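Local coordinates for putative N-acetylmuramoyl-L-alanine amidase,autolysin cwp6 (Peptoclostridium difficile, PDB 5J72), which probably cleaves the amide bond between N-acetylmuramoyl and L-alanine in peptidoglycan with its zinc amidase domain, while CWB2 domains attach it to the cell wall, at residues V239-E243 / G266-E270; H256-Y262 / D283-I288; S342-R346 / A619-K623; L363-L367 / L383-A389. All coordinates share one frame; numbering follows the deposited sequence. Where two conformers were deposited one is given.

Interaction 1: V239-E243 / G266-E270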
loop_
_atom_site.group_PDB
_atom_site.type_symbol
_atom_site.label_atom_id
_atom_site.label_comp_id
_atom_site.label_asym_id
_atom_site.label_seq_id
_atom_site.Cartn_x
_atom_site.Cartn_y
_atom_site.Cartn_z
ATOM N N VAL A 239 -25.417 -13.279 6.214
ATOM C CA VAL A 239 -25.304 -13.759 7.607
ATOM C C VAL A 239 -23.928 -13.502 8.206
ATOM O O VAL A 239 -23.800 -13.347 9.408
ATOM C CB VAL A 239 -25.656 -15.281 7.654
ATOM C CG1 VAL A 239 -24.641 -16.114 6.863
ATOM C CG2 VAL A 239 -25.704 -15.769 9.100
ATOM N N ASP A 240 -22.886 -13.453 7.368
ATOM C CA ASP A 240 -21.537 -13.236 7.856
ATOM C C ASP A 240 -20.730 -12.565 6.727
ATOM O O ASP A 240 -21.278 -12.382 5.649
ATOM C CB ASP A 240 -20.877 -14.590 8.255
ATOM C CG ASP A 240 -20.594 -15.608 7.144
ATOM O OD1 ASP A 240 -20.759 -15.278 5.966
ATOM O OD2 ASP A 240 -20.205 -16.741 7.468
ATOM N N ARG A 241 -19.490 -12.234 6.963
ATOM C CA ARG A 241 -18.610 -11.594 5.945
ATOM C C ARG A 241 -18.504 -12.414 4.705
ATOM O O ARG A 241 -18.442 -11.847 3.635
ATOM C CB ARG A 241 -17.173 -11.516 6.456
ATOM C CG ARG A 241 -17.106 -10.907 7.809
ATOM C CD ARG A 241 -15.726 -10.949 8.364
ATOM N NE ARG A 241 -15.676 -10.039 9.487
ATOM C CZ ARG A 241 -14.554 -9.608 10.014
ATOM N NH1 ARG A 241 -13.395 -10.012 9.529
ATOM N NH2 ARG A 241 -14.571 -8.757 11.032
ATOM N N HIS A 242 -18.465 -13.763 4.798
ATOM C CA HIS A 242 -18.282 -14.547 3.561
ATOM C C HIS A 242 -19.439 -14.409 2.675
ATOM O O HIS A 242 -19.250 -14.231 1.466
ATOM C CB HIS A 242 -18.061 -16.074 3.816
ATOM C CG HIS A 242 -17.110 -16.350 4.927
ATOM N ND1 HIS A 242 -15.742 -16.331 4.744
ATOM C CD2 HIS A 242 -17.321 -16.639 6.232
ATOM C CE1 HIS A 242 -15.168 -16.595 5.907
ATOM N NE2 HIS A 242 -16.093 -16.788 6.822
ATOM N N GLU A 243 -20.684 -14.484 3.228
ATOM C CA GLU A 243 -21.848 -14.369 2.371
ATOM C C GLU A 243 -21.976 -12.912 1.822
ATOM O O GLU A 243 -22.348 -12.747 0.693
ATOM C CB GLU A 243 -23.166 -14.691 3.148
ATOM C CG GLU A 243 -24.273 -14.932 2.106
ATOM C CD GLU A 243 -25.678 -15.129 2.747
ATOM O OE1 GLU A 243 -25.893 -14.824 3.944
ATOM O OE2 GLU A 243 -26.542 -15.573 2.004
ATOM N N GLY A 266 -11.607 -14.427 5.486
ATOM C CA GLY A 266 -12.592 -13.489 6.019
ATOM C C GLY A 266 -12.299 -12.971 7.395
ATOM O O GLY A 266 -12.349 -11.768 7.636
ATOM N N TYR A 267 -12.001 -13.891 8.354
ATOM C CA TYR A 267 -11.788 -13.450 9.721
ATOM C C TYR A 267 -10.307 -13.353 10.088
ATOM O O TYR A 267 -9.947 -12.599 10.997
ATOM C CB TYR A 267 -12.538 -14.399 10.716
ATOM C CG TYR A 267 -14.026 -14.139 10.667
ATOM C CD1 TYR A 267 -14.616 -13.201 11.502
ATOM C CD2 TYR A 267 -14.842 -14.808 9.757
ATOM C CE1 TYR A 267 -15.978 -12.932 11.432
ATOM C CE2 TYR A 267 -16.203 -14.543 9.680
ATOM C CZ TYR A 267 -16.762 -13.605 10.519
ATOM O OH TYR A 267 -18.107 -13.338 10.445
ATOM N N ALA A 268 -9.439 -14.076 9.397
ATOM C CA ALA A 268 -8.046 -13.950 9.795
ATOM C C ALA A 268 -7.251 -13.112 8.781
ATOM O O ALA A 268 -6.062 -12.900 9.000
ATOM C CB ALA A 268 -7.409 -15.342 9.893
ATOM N N GLY A 269 -7.883 -12.619 7.671
ATOM C CA GLY A 269 -7.104 -11.856 6.705
ATOM C C GLY A 269 -7.714 -10.522 6.370
ATOM O O GLY A 269 -7.836 -10.150 5.199
ATOM N N GLU A 270 -8.119 -9.800 7.408
ATOM C CA GLU A 270 -8.714 -8.486 7.209
ATOM C C GLU A 270 -7.714 -7.562 6.490
ATOM O O GLU A 270 -8.106 -6.836 5.572
ATOM C CB GLU A 270 -9.108 -7.881 8.565
ATOM C CG GLU A 270 -10.331 -8.578 9.158
ATOM C CD GLU A 270 -10.745 -8.004 10.548
ATOM O OE1 GLU A 270 -11.737 -8.517 11.121
ATOM O OE2 GLU A 270 -10.103 -7.041 11.037
#

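Interaction 2: H256-Y262 / D283-I288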
loop_
_atom_site.group_PDB
_atom_site.type_symbol
_atom_site.label_atom_id
_atom_site.label_comp_id
_atom_site.label_asym_id
_atom_site.label_seq_id
_atom_site.Cartn_x
_atom_site.Cartn_y
_atom_site.Cartn_z
ATOM N N HIS A 256 -21.129 -6.103 -14.976
ATOM C CA HIS A 256 -20.235 -6.660 -15.997
ATOM C C HIS A 256 -19.819 -8.029 -15.481
ATOM O O HIS A 256 -19.978 -8.317 -14.295
ATOM C CB HIS A 256 -19.008 -5.769 -16.265
ATOM C CG HIS A 256 -18.279 -5.401 -15.016
ATOM N ND1 HIS A 256 -18.440 -4.170 -14.412
ATOM C CD2 HIS A 256 -17.401 -6.098 -14.252
ATOM C CE1 HIS A 256 -17.699 -4.149 -13.315
ATOM N NE2 HIS A 256 -17.060 -5.296 -13.190
ATOM N N ASP A 257 -19.276 -8.866 -16.355
ATOM C CA ASP A 257 -18.968 -10.207 -15.892
ATOM C C ASP A 257 -17.908 -10.309 -14.823
ATOM O O ASP A 257 -16.854 -9.676 -14.926
ATOM C CB ASP A 257 -18.473 -11.068 -17.095
ATOM C CG ASP A 257 -19.562 -11.386 -18.133
ATOM O OD1 ASP A 257 -19.207 -11.779 -19.249
ATOM O OD2 ASP A 257 -20.763 -11.219 -17.816
ATOM N N VAL A 258 -18.178 -11.115 -13.834
ATOM C CA VAL A 258 -17.160 -11.405 -12.856
ATOM C C VAL A 258 -16.326 -12.582 -13.418
ATOM O O VAL A 258 -16.867 -13.669 -13.605
ATOM C CB VAL A 258 -17.778 -11.746 -11.504
ATOM C CG1 VAL A 258 -16.740 -12.420 -10.589
ATOM C CG2 VAL A 258 -18.295 -10.455 -10.851
ATOM N N ASN A 259 -15.038 -12.364 -13.707
ATOM C CA ASN A 259 -14.219 -13.471 -14.205
ATOM C C ASN A 259 -12.869 -13.572 -13.501
ATOM O O ASN A 259 -12.030 -14.357 -13.894
ATOM C CB ASN A 259 -14.024 -13.348 -15.691
ATOM C CG ASN A 259 -13.415 -12.065 -16.095
ATOM O OD1 ASN A 259 -12.822 -11.333 -15.278
ATOM N ND2 ASN A 259 -13.596 -11.672 -17.342
ATOM N N LYS A 260 -12.670 -12.788 -12.453
ATOM C CA LYS A 260 -11.432 -12.823 -11.690
ATOM C C LYS A 260 -11.791 -12.612 -10.215
ATOM O O LYS A 260 -12.703 -11.819 -9.924
ATOM C CB LYS A 260 -10.495 -11.690 -12.178
ATOM C CG LYS A 260 -9.481 -11.268 -11.120
ATOM C CD LYS A 260 -8.215 -10.573 -11.779
ATOM C CE LYS A 260 -8.509 -9.708 -12.957
ATOM N NZ LYS A 260 -7.306 -8.842 -13.321
ATOM N N ILE A 261 -11.132 -13.313 -9.289
ATOM C CA ILE A 261 -11.404 -13.067 -7.887
ATOM C C ILE A 261 -10.086 -12.943 -7.122
ATOM O O ILE A 261 -9.064 -13.500 -7.502
ATOM C CB ILE A 261 -12.283 -14.165 -7.223
ATOM C CG1 ILE A 261 -11.609 -15.554 -7.327
ATOM C CG2 ILE A 261 -13.683 -14.159 -7.885
ATOM C CD1 ILE A 261 -12.422 -16.614 -6.541
ATOM N N TYR A 262 -10.122 -12.150 -6.058
ATOM C CA TYR A 262 -9.007 -11.972 -5.173
ATOM C C TYR A 262 -9.519 -12.543 -3.883
ATOM O O TYR A 262 -10.441 -12.005 -3.307
ATOM C CB TYR A 262 -8.679 -10.464 -4.991
ATOM C CG TYR A 262 -8.132 -9.859 -6.277
ATOM C CD1 TYR A 262 -6.783 -9.965 -6.601
ATOM C CD2 TYR A 262 -8.960 -9.190 -7.162
ATOM C CE1 TYR A 262 -6.268 -9.403 -7.754
ATOM C CE2 TYR A 262 -8.459 -8.641 -8.352
ATOM C CZ TYR A 262 -7.105 -8.751 -8.634
ATOM O OH TYR A 262 -6.568 -8.263 -9.789
ATOM N N ASP A 283 -9.777 -3.039 -10.968
ATOM C CA ASP A 283 -10.236 -4.075 -11.904
ATOM C C ASP A 283 -11.756 -4.235 -11.862
ATOM O O ASP A 283 -12.306 -4.831 -12.756
ATOM C CB ASP A 283 -9.676 -5.434 -11.489
ATOM C CG ASP A 283 -8.166 -5.596 -11.726
ATOM O OD1 ASP A 283 -7.525 -4.632 -12.227
ATOM O OD2 ASP A 283 -7.636 -6.693 -11.420
ATOM N N GLN A 284 -12.422 -3.703 -10.795
ATOM C CA GLN A 284 -13.880 -3.902 -10.589
ATOM C C GLN A 284 -14.176 -5.379 -10.578
ATOM O O GLN A 284 -15.142 -5.841 -11.226
ATOM C CB GLN A 284 -14.724 -3.185 -11.689
ATOM C CG GLN A 284 -14.380 -1.702 -11.661
ATOM C CD GLN A 284 -15.211 -0.884 -12.652
ATOM O OE1 GLN A 284 -16.277 -1.292 -13.080
ATOM N NE2 GLN A 284 -14.727 0.305 -12.997
ATOM N N GLN A 285 -13.345 -6.139 -9.864
ATOM C CA GLN A 285 -13.579 -7.600 -9.750
ATOM C C GLN A 285 -13.607 -7.818 -8.258
ATOM O O GLN A 285 -12.917 -7.154 -7.453
ATOM C CB GLN A 285 -12.531 -8.418 -10.524
ATOM C CG GLN A 285 -12.652 -8.167 -12.026
ATOM C CD GLN A 285 -13.836 -8.902 -12.651
ATOM O OE1 GLN A 285 -14.165 -10.043 -12.306
ATOM N NE2 GLN A 285 -14.523 -8.231 -13.556
ATOM N N PRO A 286 -14.428 -8.764 -7.798
ATOM C CA PRO A 286 -14.529 -8.944 -6.350
ATOM C C PRO A 286 -13.442 -9.569 -5.494
ATOM O O PRO A 286 -12.626 -10.364 -5.936
ATOM C CB PRO A 286 -15.803 -9.781 -6.205
ATOM C CG PRO A 286 -15.903 -10.561 -7.495
ATOM C CD PRO A 286 -15.096 -9.840 -8.561
ATOM N N ILE A 287 -13.510 -9.176 -4.230
ATOM C CA ILE A 287 -12.702 -9.795 -3.172
ATOM C C ILE A 287 -13.654 -10.851 -2.567
ATOM O O ILE A 287 -14.776 -10.529 -2.143
ATOM C CB ILE A 287 -12.297 -8.788 -2.074
ATOM C CG1 ILE A 287 -11.313 -7.718 -2.657
ATOM C CG2 ILE A 287 -11.637 -9.565 -0.893
ATOM C CD1 ILE A 287 -11.186 -6.512 -1.630
ATOM N N ILE A 288 -13.218 -12.115 -2.588
ATOM C CA ILE A 288 -14.050 -13.204 -2.094
ATOM C C ILE A 288 -13.448 -13.607 -0.789
ATOM O O ILE A 288 -12.252 -13.919 -0.712
ATOM C CB ILE A 288 -14.019 -14.354 -3.116
ATOM C CG1 ILE A 288 -14.784 -13.968 -4.426
ATOM C CG2 ILE A 288 -14.631 -15.633 -2.456
ATOM C CD1 ILE A 288 -16.335 -13.808 -4.248
#

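Interaction 3: S342-R346 / A619-K623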
loop_
_atom_site.group_PDB
_atom_site.type_symbol
_atom_site.label_atom_id
_atom_site.label_comp_id
_atom_site.label_asym_id
_atom_site.label_seq_id
_atom_site.Cartn_x
_atom_site.Cartn_y
_atom_site.Cartn_z
ATOM N N SER A 342 1.894 -12.932 -0.437
ATOM C CA SER A 342 1.755 -12.880 1.033
ATOM C C SER A 342 2.822 -12.038 1.660
ATOM O O SER A 342 3.412 -11.225 0.976
ATOM C CB SER A 342 1.805 -14.299 1.621
ATOM O OG SER A 342 3.065 -14.869 1.298
ATOM N N GLY A 343 3.026 -12.158 2.964
ATOM C CA GLY A 343 4.025 -11.339 3.636
ATOM C C GLY A 343 4.052 -11.725 5.099
ATOM O O GLY A 343 3.107 -12.264 5.610
ATOM N N ALA A 344 5.174 -11.423 5.784
ATOM C CA ALA A 344 5.339 -11.729 7.210
ATOM C C ALA A 344 4.329 -10.961 8.042
ATOM O O ALA A 344 3.936 -11.399 9.111
ATOM C CB ALA A 344 6.756 -11.329 7.634
ATOM N N ASP A 345 3.913 -9.768 7.557
ATOM C CA ASP A 345 2.940 -9.005 8.271
ATOM C C ASP A 345 2.163 -8.034 7.302
ATOM O O ASP A 345 2.383 -8.129 6.096
ATOM C CB ASP A 345 3.583 -8.171 9.376
ATOM C CG ASP A 345 4.643 -7.148 8.935
ATOM O OD1 ASP A 345 4.556 -6.635 7.806
ATOM O OD2 ASP A 345 5.559 -6.866 9.730
ATOM N N ARG A 346 1.294 -7.167 7.835
ATOM C CA ARG A 346 0.448 -6.296 6.975
ATOM C C ARG A 346 1.313 -5.376 6.087
ATOM O O ARG A 346 0.886 -5.061 4.971
ATOM C CB ARG A 346 -0.544 -5.473 7.862
ATOM C CG ARG A 346 0.179 -4.419 8.699
ATOM C CD ARG A 346 -0.780 -3.723 9.662
ATOM N NE ARG A 346 -1.238 -4.654 10.671
ATOM C CZ ARG A 346 -1.952 -4.313 11.734
ATOM N NH1 ARG A 346 -2.289 -3.047 11.938
ATOM N NH2 ARG A 346 -2.345 -5.237 12.596
ATOM N N ALA A 619 7.800 -17.419 7.557
ATOM C CA ALA A 619 8.218 -16.032 7.491
ATOM C C ALA A 619 8.002 -15.442 8.875
ATOM O O ALA A 619 8.758 -14.591 9.308
ATOM C CB ALA A 619 7.395 -15.285 6.412
ATOM N N GLU A 620 7.012 -15.873 9.587
ATOM C CA GLU A 620 6.734 -15.302 10.895
ATOM C C GLU A 620 7.840 -15.666 11.917
ATOM O O GLU A 620 8.200 -14.822 12.757
ATOM C CB GLU A 620 5.333 -15.763 11.333
ATOM C CG GLU A 620 4.273 -15.037 10.506
ATOM C CD GLU A 620 3.974 -15.698 9.136
ATOM O OE1 GLU A 620 3.251 -15.064 8.346
ATOM O OE2 GLU A 620 4.443 -16.828 8.859
ATOM N N LYS A 621 8.390 -16.919 11.910
ATOM C CA LYS A 621 9.505 -17.305 12.757
ATOM C C LYS A 621 10.772 -16.518 12.404
ATOM O O LYS A 621 11.519 -16.113 13.301
ATOM C CB LYS A 621 9.751 -18.799 12.591
ATOM C CG LYS A 621 8.640 -19.610 13.270
ATOM C CD LYS A 621 8.825 -21.070 12.948
ATOM C CE LYS A 621 7.564 -21.882 13.188
ATOM N NZ LYS A 621 7.929 -23.326 13.265
ATOM N N VAL A 622 11.017 -16.290 11.090
ATOM C CA VAL A 622 12.183 -15.490 10.711
ATOM C C VAL A 622 11.973 -14.078 11.206
ATOM O O VAL A 622 12.903 -13.421 11.661
ATOM C CB VAL A 622 12.392 -15.536 9.171
ATOM C CG1 VAL A 622 13.467 -14.497 8.753
ATOM C CG2 VAL A 622 12.810 -16.930 8.765
ATOM N N LYS A 623 10.711 -13.595 11.124
ATOM C CA LYS A 623 10.441 -12.253 11.616
ATOM C C LYS A 623 10.732 -12.216 13.175
ATOM O O LYS A 623 11.276 -11.247 13.668
ATOM C CB LYS A 623 8.993 -11.881 11.325
ATOM C CG LYS A 623 8.699 -10.489 11.860
ATOM C CD LYS A 623 7.275 -10.030 11.537
ATOM C CE LYS A 623 7.234 -8.507 11.601
ATOM N NZ LYS A 623 8.093 -7.864 10.545
#

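Interaction 4: L363-L367 / L383-A389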
loop_
_atom_site.group_PDB
_atom_site.type_symbol
_atom_site.label_atom_id
_atom_site.label_comp_id
_atom_site.label_asym_id
_atom_site.label_seq_id
_atom_site.Cartn_x
_atom_site.Cartn_y
_atom_site.Cartn_z
ATOM N N LEU A 363 4.178 5.527 -11.170
ATOM C CA LEU A 363 2.763 5.427 -10.813
ATOM C C LEU A 363 2.095 6.795 -11.041
ATOM O O LEU A 363 2.781 7.816 -11.016
ATOM C CB LEU A 363 2.661 5.070 -9.332
ATOM C CG LEU A 363 3.372 3.744 -8.958
ATOM C CD1 LEU A 363 3.350 3.664 -7.417
ATOM C CD2 LEU A 363 2.713 2.545 -9.653
ATOM N N SER A 364 0.792 6.819 -11.241
ATOM C CA SER A 364 0.120 8.115 -11.385
ATOM C C SER A 364 -0.036 8.715 -9.986
ATOM O O SER A 364 -0.147 9.925 -9.842
ATOM C CB SER A 364 -1.261 7.907 -11.993
ATOM O OG SER A 364 -1.986 7.050 -11.117
ATOM N N ALA A 365 -0.075 7.872 -8.942
ATOM C CA ALA A 365 -0.242 8.405 -7.590
ATOM C C ALA A 365 0.041 7.352 -6.551
ATOM O O ALA A 365 0.192 6.190 -6.910
ATOM C CB ALA A 365 -1.664 8.870 -7.384
ATOM N N MET A 366 0.098 7.757 -5.279
ATOM C CA MET A 366 0.238 6.783 -4.193
ATOM C C MET A 366 -0.572 7.308 -3.132
ATOM O O MET A 366 -0.404 8.458 -2.775
ATOM C CB MET A 366 1.710 6.626 -3.696
ATOM C CG MET A 366 1.836 5.647 -2.500
ATOM S SD MET A 366 1.868 3.970 -3.123
ATOM C CE MET A 366 3.618 3.830 -3.585
ATOM N N LEU A 367 -1.521 6.515 -2.606
ATOM C CA LEU A 367 -2.343 7.010 -1.503
ATOM C C LEU A 367 -1.781 6.417 -0.229
ATOM O O LEU A 367 -1.663 5.195 -0.143
ATOM C CB LEU A 367 -3.853 6.580 -1.678
ATOM C CG LEU A 367 -4.651 7.381 -2.778
ATOM C CD1 LEU A 367 -4.283 6.779 -4.164
ATOM C CD2 LEU A 367 -6.176 7.291 -2.575
ATOM N N LEU A 383 -11.427 5.940 -4.256
ATOM C CA LEU A 383 -10.615 7.003 -4.902
ATOM C C LEU A 383 -9.361 6.438 -5.480
ATOM O O LEU A 383 -8.992 6.751 -6.625
ATOM C CB LEU A 383 -10.283 8.111 -3.842
ATOM C CG LEU A 383 -9.371 9.249 -4.466
ATOM C CD1 LEU A 383 -10.141 10.025 -5.553
ATOM C CD2 LEU A 383 -8.971 10.229 -3.310
ATOM N N ALA A 384 -8.690 5.523 -4.729
ATOM C CA ALA A 384 -7.493 4.860 -5.274
ATOM C C ALA A 384 -7.897 4.100 -6.578
ATOM O O ALA A 384 -7.219 4.100 -7.604
ATOM C CB ALA A 384 -6.972 3.849 -4.208
ATOM N N ALA A 385 -9.072 3.438 -6.534
ATOM C CA ALA A 385 -9.497 2.693 -7.737
ATOM C C ALA A 385 -9.759 3.678 -8.943
ATOM O O ALA A 385 -9.374 3.389 -10.056
ATOM C CB ALA A 385 -10.804 1.990 -7.433
ATOM N N LYS A 386 -10.424 4.786 -8.684
ATOM C CA LYS A 386 -10.718 5.820 -9.729
ATOM C C LYS A 386 -9.359 6.341 -10.337
ATOM O O LYS A 386 -9.199 6.468 -11.543
ATOM C CB LYS A 386 -11.451 7.001 -9.035
ATOM C CG LYS A 386 -11.822 8.141 -10.049
ATOM C CD LYS A 386 -12.615 9.241 -9.287
ATOM C CE LYS A 386 -12.831 10.462 -10.203
ATOM N NZ LYS A 386 -13.806 10.193 -11.315
ATOM N N LEU A 387 -8.407 6.613 -9.478
ATOM C CA LEU A 387 -7.074 7.106 -9.903
ATOM C C LEU A 387 -6.170 6.002 -10.467
ATOM O O LEU A 387 -5.090 6.310 -11.008
ATOM C CB LEU A 387 -6.356 7.727 -8.676
ATOM C CG LEU A 387 -7.097 8.901 -8.040
ATOM C CD1 LEU A 387 -6.335 9.374 -6.760
ATOM C CD2 LEU A 387 -7.220 10.060 -9.151
ATOM N N LYS A 388 -6.588 4.715 -10.344
ATOM C CA LYS A 388 -5.841 3.533 -10.778
ATOM C C LYS A 388 -4.436 3.581 -10.113
ATOM O O LYS A 388 -3.401 3.450 -10.805
ATOM C CB LYS A 388 -5.786 3.433 -12.298
ATOM C CG LYS A 388 -7.228 3.371 -12.912
ATOM C CD LYS A 388 -7.074 3.164 -14.434
ATOM C CE LYS A 388 -8.373 3.066 -15.242
ATOM N NZ LYS A 388 -9.332 2.158 -14.603
ATOM N N ALA A 389 -4.438 3.777 -8.817
ATOM C CA ALA A 389 -3.246 3.954 -7.976
ATOM C C ALA A 389 -3.337 3.077 -6.717
ATOM O O ALA A 389 -4.418 2.733 -6.262
ATOM C CB ALA A 389 -3.116 5.423 -7.542
HETATM O O HOH W 1 -0.558 4.213 -10.522
HETATM O O HOH W 2 -2.875 5.106 -12.941
#

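Interaction 1: V239-E243 / G266-E270
His-242 and Gly-266 bring the two backbones closest, 6.3 Å between their CA atoms, where the first turn of helix 241-253 faces the loop joining strand 260-265 to helix 270-283. Both pieces belong to one CWB2 domain, and the contact lies at a helix N-terminus. Asp-240 is the N-cap, its OD1 accepting from Glu-243 N at 2.9 Å. From the next residue, the extended chain of Arg-241 runs over one face of the Tyr-267 ring: CD lies 3.7 Å from the ring centroid in a CH-pi contact, and the guanidinium stacks flat beyond it, planes 11° apart. At the edge of the guanidinium, NH1 reaches Gly-266 O at 2.8 Å, nearly in the guanidinium plane. His-242 approaches the rim of the same tyrosine, with NE2 3.6 Å from Tyr-267 CE2 and the two rings oblique. Its CE1 comes within 4.0 Å of Gly-266 CA, also obliquely. Stack and hydrogen bonds together restrict rotation of the guanidinium. The salt bridge is end-on but converges on a single acceptor: Arg-241 NH1 and NH2 both donate to Glu-270 OE1, at 2.7 and 2.8 Å, on the anti side of the carboxylate but tilted from its plane, NH2 more.

Interaction 2: H256-Y262 / D283-I288
The amide of Gln-285 lies across the bend at 257-260 and is gripped at both ends. Its NE2 donates almost straight to Asp-257 O (3.1 Å), while OE1 accepts from Asn-259 N (2.8 Å) and Lys-260 N (3.1 Å), both arriving from the same face of the amide. A fold in the glutamine chain at CB-CG (chi2 -76°) turns the amide to meet these three backbone groups, which fix its rotation. His-256 comes edge-on, its NE2 pointing in the ring plane at Gln-284 O with an N-H...O angle of 172°. Asp-283 OD2 is shared: Tyr-262 OH donates nearly along the C-O axis at 2.5 Å, its ring turned 39° from the carboxylate, and Lys-260 NZ forms a salt bridge at 2.9 Å from well above the opposite face. Two donors on this oxygen would probably favour the charged carboxylate. Val-258 CG1 packs against the Pro-286 ring at CD, and Ile-261 CG2 lies on Ile-288 CG1 at 3.6 Å. Beyond these side chains, Tyr-262 pairs with Ile-287 in the parallel bridge of a beta-alpha-beta unit, strands 260-265 and 287-290 joined by helix 270-283; helix 241-253 covers Pro-286 and Ile-288, and strand 308-314 flanks 260-265.

Interaction 3: S342-R346 / A619-K623
Ala-619, in the first turn of helix 619-637, turns its CB toward Ala-344, and the two methyls meet at 4.2 Å, where the backbones also come closest, 5.2 Å between CA atoms. Ala-344 CB lies a similar distance from the carbonyl oxygen of Ala-619, which is itself occupied by the helical bond from Lys-623 N. Glu-620 follows with a chain bent at chi2 (84°), which brings its carboxylate alongside the loop: OE1 is 3.8 Å from Ala-344 O, with CG about as near to that oxygen. This is proximity without a bond, and a second deposited conformer makes the position of the glutamate less certain. At this point the contact joins two domains, since 342-346 is a loop of a CWB2 domain, between strand 334-341 and helix 346-357, whereas 619-637 is the last helix of the amidase domain. Val-622 turns to another surface, packing on helix 477-494 of the amidase. Lys-623, one turn on from Ala-619, extends back toward the loop. CD passes Ala-344 CB at 4.1 Å, and the turn about CD-CE (chi4 65°) sets NZ beside Asp-345, the two side chains crossing at about a right angle. NZ and OD2 form a salt bridge at 2.8 Å, weak as a hydrogen bond and also dependent on one of two lysine conformers. The ammonium has a firmer partner in Tyr-402 OH, while the other oxygen of Asp-345, OD1, caps helix 346-357 through Glu-348 N.

Interaction 4: L363-L367 / L383-A389
Leu-367 is the main bump, its forked end pushed against the last turns of helix 375-387. CD2 sits between Leu-383 CD2 (4.1 Å) and Ala-384 CB (3.9 Å), while CD1 fills the hollow bordered by Leu-387 CD1 and Ala-389 CB, the latter at 3.8 Å. Setting CG beside the backbone N (chi1 -75°) aims the fork at the helix. The small alanine at 384 lets it come close to the helix backbone. Strand 365-367 and the helix run antiparallel at 171°, axes 9.5 Å apart, within the beta-alpha-beta unit of strands 362-370 and 391-394 in a CWB2 domain. Nearer the helix end, two methyls meet, Ala-365 CB against Ala-389 CB at 3.7 Å. Lys-388, with positive phi, ends the helix in a Schellman motif and turns the chain so that Ala-389 faces the strand. Strand 411-418 adds Tyr-416 against Leu-367 and Leu-387. At the polar margin, one water accepts from Ser-364 N and donates to Lys-388 O, both at 3.0 Å; another links that carbonyl to Ser-364 OG. The contact thus rests mainly on fit between apolar side chains, its polar margin bridged by water, while Ala-365 O is buried without a polar partner.

How the interactions relate
Interactions 1 and 2 belong to the same CWB2 domain, their centres about 17 Å apart, and their segments alternate along the chain: helix 241-253 leads into strand 260-265, helix 270-283 and strand 287-290. Interaction 4 comes later in sequence, in the next CWB2 domain; it repeats the pattern of strand, helix and strand, about 18 Å from interaction 2 between centres. Side chains of Ala-384 and Lys-388 there touch helix 270-283, so the two domains adjoin. Interaction 3 spans the longest sequence separation, enclosing interaction 4 along the chain, about 27 Å away between centres. Interactions 1, 2 and 4 lie within wall-binding domains, whereas interaction 3 joins that part to the amidase.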